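Local coordinates for protein polyhedrin (PDB 5A99) that packs into the crystalline matrix of cypovirus polyhedra, the occlusion bodies that probably shelter virus particles outside the insect host, at residues Phe126-Ile134 with Phe174-Val184. Sequence-based numbering, arbitrary orientation.
Sequences FRVNKYNNI and FDGILFPCHPV
Val128 packs its two methyls against different parts of the 174-184 loop. Val128 CG1, set opposite the backbone N (chi1 -176°), packs tightly at 3.5 Å against Pro183 CB and also touches the CD of Pro180; it meets the Phe174 ring at its edge, 4.0 Å from CE1. Pro183 CG lies over one face of that same ring. The other methyl, Val128 CG2, sits 3.8 Å from Phe179 CD1. A short branched side chain suits a place beside two prolines and two phenylalanines, since each methyl can find its own apolar neighbour. Phe111 meets both phenylalanine rings from beyond the two segments.

Backbone bonding continues the antiparallel pairing of strands 125-129 and 184-190, the former an outer strand of a three-stranded sheet with the latter in its middle. Asn129 and Val184 form a hydrogen-bonded pair: Val184 N gives a nearly straight bond to Asn129 O (3.0 Å, 171°), whereas the return bond from Asn129 N to Val184 O is weak. Past this pair the chain folds into a type I turn, Lys130 to Asn133.

Among the polar side chains, Asn129 ND2 donates to Asn133 OD1 at 3.1 Å, the acceptor lying almost in the Asn129 amide plane, and also hydrogen-bonds Ser135 OG. Asparagine fits both sites, as one amide donates and the other accepts. Val184 CG1 rests 3.5 Å from Asn133 OD1 and Val184 CG2 3.5 Å from Lys130 O, while Pro216 of the second subunit packs on both Val184 and Asn133.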
loop_
_atom_site.group_PDB
_atom_site.type_symbol
_atom_site.label_atom_id
_atom_site.label_comp_id
_atom_site.label_asym_id
_atom_site.label_seq_id
_atom_site.Cartn_x
_atom_site.Cartn_y
_atom_site.Cartn_z
ATOM N N PHE A 126 15.923 -5.096 8.533
ATOM C CA PHE A 126 16.295 -4.334 7.354
ATOM C C PHE A 126 16.967 -5.287 6.367
ATOM O O PHE A 126 17.932 -5.961 6.716
ATOM C CB PHE A 126 17.237 -3.190 7.769
ATOM C CG PHE A 126 17.677 -2.320 6.634
ATOM C CD1 PHE A 126 16.890 -1.263 6.201
ATOM C CD2 PHE A 126 18.886 -2.556 6.002
ATOM C CE1 PHE A 126 17.303 -0.472 5.148
ATOM C CE2 PHE A 126 19.303 -1.768 4.945
ATOM C CZ PHE A 126 18.519 -0.727 4.519
ATOM N N ARG A 127 16.443 -5.358 5.144
ATOM C CA ARG A 127 16.929 -6.328 4.166
ATOM C C ARG A 127 16.970 -5.722 2.783
ATOM O O ARG A 127 15.940 -5.301 2.246
ATOM C CB ARG A 127 16.028 -7.577 4.148
ATOM C CG ARG A 127 16.525 -8.719 3.233
ATOM C CD ARG A 127 15.512 -9.824 3.165
ATOM N NE ARG A 127 14.271 -9.329 2.569
ATOM C CZ ARG A 127 13.093 -9.929 2.664
ATOM N NH1 ARG A 127 12.970 -11.058 3.341
ATOM N NH2 ARG A 127 12.029 -9.395 2.075
ATOM N N VAL A 128 18.167 -5.666 2.211
ATOM C CA VAL A 128 18.333 -5.250 0.828
ATOM C C VAL A 128 18.371 -6.509 -0.023
ATOM O O VAL A 128 19.362 -7.235 -0.023
ATOM C CB VAL A 128 19.639 -4.446 0.621
ATOM C CG1 VAL A 128 19.732 -3.937 -0.813
ATOM C CG2 VAL A 128 19.717 -3.288 1.589
ATOM N N ASN A 129 17.274 -6.797 -0.708
ATOM C CA ASN A 129 17.276 -7.870 -1.691
ATOM C C ASN A 129 17.914 -7.405 -2.996
ATOM O O ASN A 129 18.111 -6.207 -3.218
ATOM C CB ASN A 129 15.855 -8.344 -1.978
ATOM C CG ASN A 129 15.384 -9.411 -1.006
ATOM O OD1 ASN A 129 16.148 -9.902 -0.177
ATOM N ND2 ASN A 129 14.114 -9.784 -1.119
ATOM N N LYS A 130 18.248 -8.365 -3.849
ATOM C CA LYS A 130 18.584 -8.083 -5.234
ATOM C C LYS A 130 17.333 -7.580 -5.949
ATOM O O LYS A 130 16.221 -7.686 -5.428
ATOM C CB LYS A 130 19.024 -9.365 -5.934
ATOM C CG LYS A 130 20.246 -10.064 -5.353
ATOM C CD LYS A 130 20.559 -11.303 -6.188
ATOM C CE LYS A 130 21.900 -11.931 -5.835
ATOM N NZ LYS A 130 23.040 -11.361 -6.633
ATOM N N TYR A 131 17.511 -7.075 -7.165
ATOM C CA TYR A 131 16.384 -6.664 -7.993
ATOM C C TYR A 131 15.332 -7.776 -8.097
ATOM O O TYR A 131 14.129 -7.506 -8.076
ATOM C CB TYR A 131 16.879 -6.285 -9.395
ATOM C CG TYR A 131 15.838 -5.635 -10.288
ATOM C CD1 TYR A 131 14.848 -6.392 -10.919
ATOM C CD2 TYR A 131 15.859 -4.265 -10.520
ATOM C CE1 TYR A 131 13.904 -5.792 -11.753
ATOM C CE2 TYR A 131 14.933 -3.665 -11.346
ATOM C CZ TYR A 131 13.950 -4.422 -11.953
ATOM O OH TYR A 131 13.033 -3.792 -12.765
ATOM N N ASN A 132 15.788 -9.024 -8.209
ATOM C CA ASN A 132 14.883 -10.143 -8.456
ATOM C C ASN A 132 13.983 -10.432 -7.259
ATOM O O ASN A 132 13.014 -11.174 -7.374
ATOM C CB ASN A 132 15.655 -11.399 -8.889
ATOM C CG ASN A 132 16.629 -11.918 -7.814
ATOM O OD1 ASN A 132 16.422 -11.736 -6.614
ATOM N ND2 ASN A 132 17.698 -12.574 -8.258
ATOM N N ASN A 133 14.325 -9.823 -6.122
ATOM C CA ASN A 133 13.474 -9.789 -4.937
ATOM C C ASN A 133 13.171 -11.165 -4.337
ATOM O O ASN A 133 12.076 -11.396 -3.802
ATOM C CB ASN A 133 12.170 -9.053 -5.257
ATOM C CG ASN A 133 11.333 -8.756 -4.023
ATOM O OD1 ASN A 133 11.853 -8.543 -2.921
ATOM N ND2 ASN A 133 10.022 -8.727 -4.207
ATOM N N ILE A 134 14.152 -12.061 -4.402
ATOM C CA ILE A 134 14.058 -13.353 -3.727
ATOM C C ILE A 134 14.929 -13.320 -2.485
ATOM O O ILE A 134 16.129 -13.012 -2.545
ATOM C CB ILE A 134 14.459 -14.522 -4.647
ATOM C CG1 ILE A 134 13.528 -14.550 -5.872
ATOM C CG2 ILE A 134 14.413 -15.860 -3.888
ATOM C CD1 ILE A 134 14.027 -15.444 -6.991
ATOM N N PHE A 174 25.651 0.372 -1.880
ATOM C CA PHE A 174 25.115 -0.518 -2.902
ATOM C C PHE A 174 26.193 -0.785 -3.959
ATOM O O PHE A 174 26.020 -0.453 -5.140
ATOM C CB PHE A 174 23.887 0.086 -3.572
ATOM C CG PHE A 174 22.776 0.445 -2.623
ATOM C CD1 PHE A 174 22.032 -0.544 -1.987
ATOM C CD2 PHE A 174 22.455 1.777 -2.390
ATOM C CE1 PHE A 174 21.009 -0.209 -1.138
ATOM C CE2 PHE A 174 21.436 2.114 -1.547
ATOM C CZ PHE A 174 20.704 1.122 -0.916
ATOM N N ASP A 175 27.303 -1.373 -3.529
ATOM C CA ASP A 175 28.388 -1.712 -4.444
ATOM C C ASP A 175 28.517 -3.228 -4.643
ATOM O O ASP A 175 29.527 -3.714 -5.155
ATOM C CB ASP A 175 29.716 -1.117 -3.957
ATOM C CG ASP A 175 30.108 -1.597 -2.568
ATOM O OD1 ASP A 175 29.489 -2.559 -2.054
ATOM O OD2 ASP A 175 31.038 -1.002 -1.986
ATOM N N GLY A 176 27.489 -3.966 -4.232
ATOM C CA GLY A 176 27.425 -5.396 -4.453
ATOM C C GLY A 176 28.297 -6.252 -3.542
ATOM O O GLY A 176 28.203 -7.473 -3.599
ATOM N N ILE A 177 29.135 -5.636 -2.704
ATOM C CA ILE A 177 30.050 -6.394 -1.845
ATOM C C ILE A 177 29.366 -6.968 -0.603
ATOM O O ILE A 177 29.544 -8.142 -0.288
ATOM C CB ILE A 177 31.288 -5.552 -1.409
ATOM C CG1 ILE A 177 32.162 -5.230 -2.624
ATOM C CG2 ILE A 177 32.112 -6.297 -0.350
ATOM C CD1 ILE A 177 33.340 -4.327 -2.320
ATOM N N LEU A 178 28.611 -6.140 0.113
ATOM C CA LEU A 178 27.822 -6.622 1.240
ATOM C C LEU A 178 26.329 -6.411 0.984
ATOM O O LEU A 178 25.487 -7.064 1.592
ATOM C CB LEU A 178 28.239 -5.916 2.529
ATOM C CG LEU A 178 29.712 -6.088 2.912
ATOM C CD1 LEU A 178 30.097 -5.149 4.059
ATOM C CD2 LEU A 178 30.017 -7.544 3.263
ATOM N N PHE A 179 26.010 -5.488 0.088
ATOM C CA PHE A 179 24.624 -5.199 -0.265
ATOM C C PHE A 179 24.521 -5.186 -1.772
ATOM O O PHE A 179 25.442 -4.740 -2.447
ATOM C CB PHE A 179 24.189 -3.833 0.265
ATOM C CG PHE A 179 24.259 -3.716 1.750
ATOM C CD1 PHE A 179 23.250 -4.234 2.547
ATOM C CD2 PHE A 179 25.333 -3.089 2.353
ATOM C CE1 PHE A 179 23.312 -4.128 3.927
ATOM C CE2 PHE A 179 25.410 -2.981 3.722
ATOM C CZ PHE A 179 24.398 -3.499 4.518
ATOM N N PRO A 180 23.400 -5.684 -2.306
ATOM C CA PRO A 180 23.192 -5.695 -3.755
ATOM C C PRO A 180 23.404 -4.318 -4.408
ATOM O O PRO A 180 23.011 -3.295 -3.843
ATOM C CB PRO A 180 21.740 -6.157 -3.887
ATOM C CG PRO A 180 21.533 -7.045 -2.688
ATOM C CD PRO A 180 22.337 -6.405 -1.584
ATOM N N CYS A 181 24.029 -4.316 -5.586
ATOM C CA CYS A 181 24.209 -3.099 -6.379
ATOM C C CYS A 181 22.900 -2.479 -6.834
ATOM O O CYS A 181 22.811 -1.264 -6.983
ATOM C CB CYS A 181 25.028 -3.400 -7.637
ATOM S SG CYS A 181 26.807 -3.259 -7.458
ATOM N N HIS A 182 21.906 -3.325 -7.081
ATOM C CA HIS A 182 20.629 -2.912 -7.665
ATOM C C HIS A 182 19.536 -3.352 -6.704
ATOM O O HIS A 182 18.983 -4.441 -6.824
ATOM C CB HIS A 182 20.445 -3.546 -9.044
ATOM C CG HIS A 182 21.650 -3.411 -9.926
ATOM N ND1 HIS A 182 21.892 -2.286 -10.685
ATOM C CD2 HIS A 182 22.692 -4.243 -10.150
ATOM C CE1 HIS A 182 23.028 -2.436 -11.345
ATOM N NE2 HIS A 182 23.533 -3.616 -11.039
ATOM N N PRO A 183 19.242 -2.495 -5.724
ATOM C CA PRO A 183 18.543 -2.885 -4.498
ATOM C C PRO A 183 17.024 -2.885 -4.568
ATOM O O PRO A 183 16.404 -2.106 -5.302
ATOM C CB PRO A 183 19.004 -1.820 -3.494
ATOM C CG PRO A 183 19.170 -0.601 -4.324
ATOM C CD PRO A 183 19.686 -1.093 -5.677
ATOM N N VAL A 184 16.453 -3.816 -3.809
ATOM C CA VAL A 184 15.060 -3.781 -3.381
ATOM C C VAL A 184 15.178 -3.694 -1.859
ATOM O O VAL A 184 16.036 -4.346 -1.269
ATOM C CB VAL A 184 14.305 -5.054 -3.777
ATOM C CG1 VAL A 184 13.035 -5.204 -2.949
ATOM C CG2 VAL A 184 13.981 -5.065 -5.290
#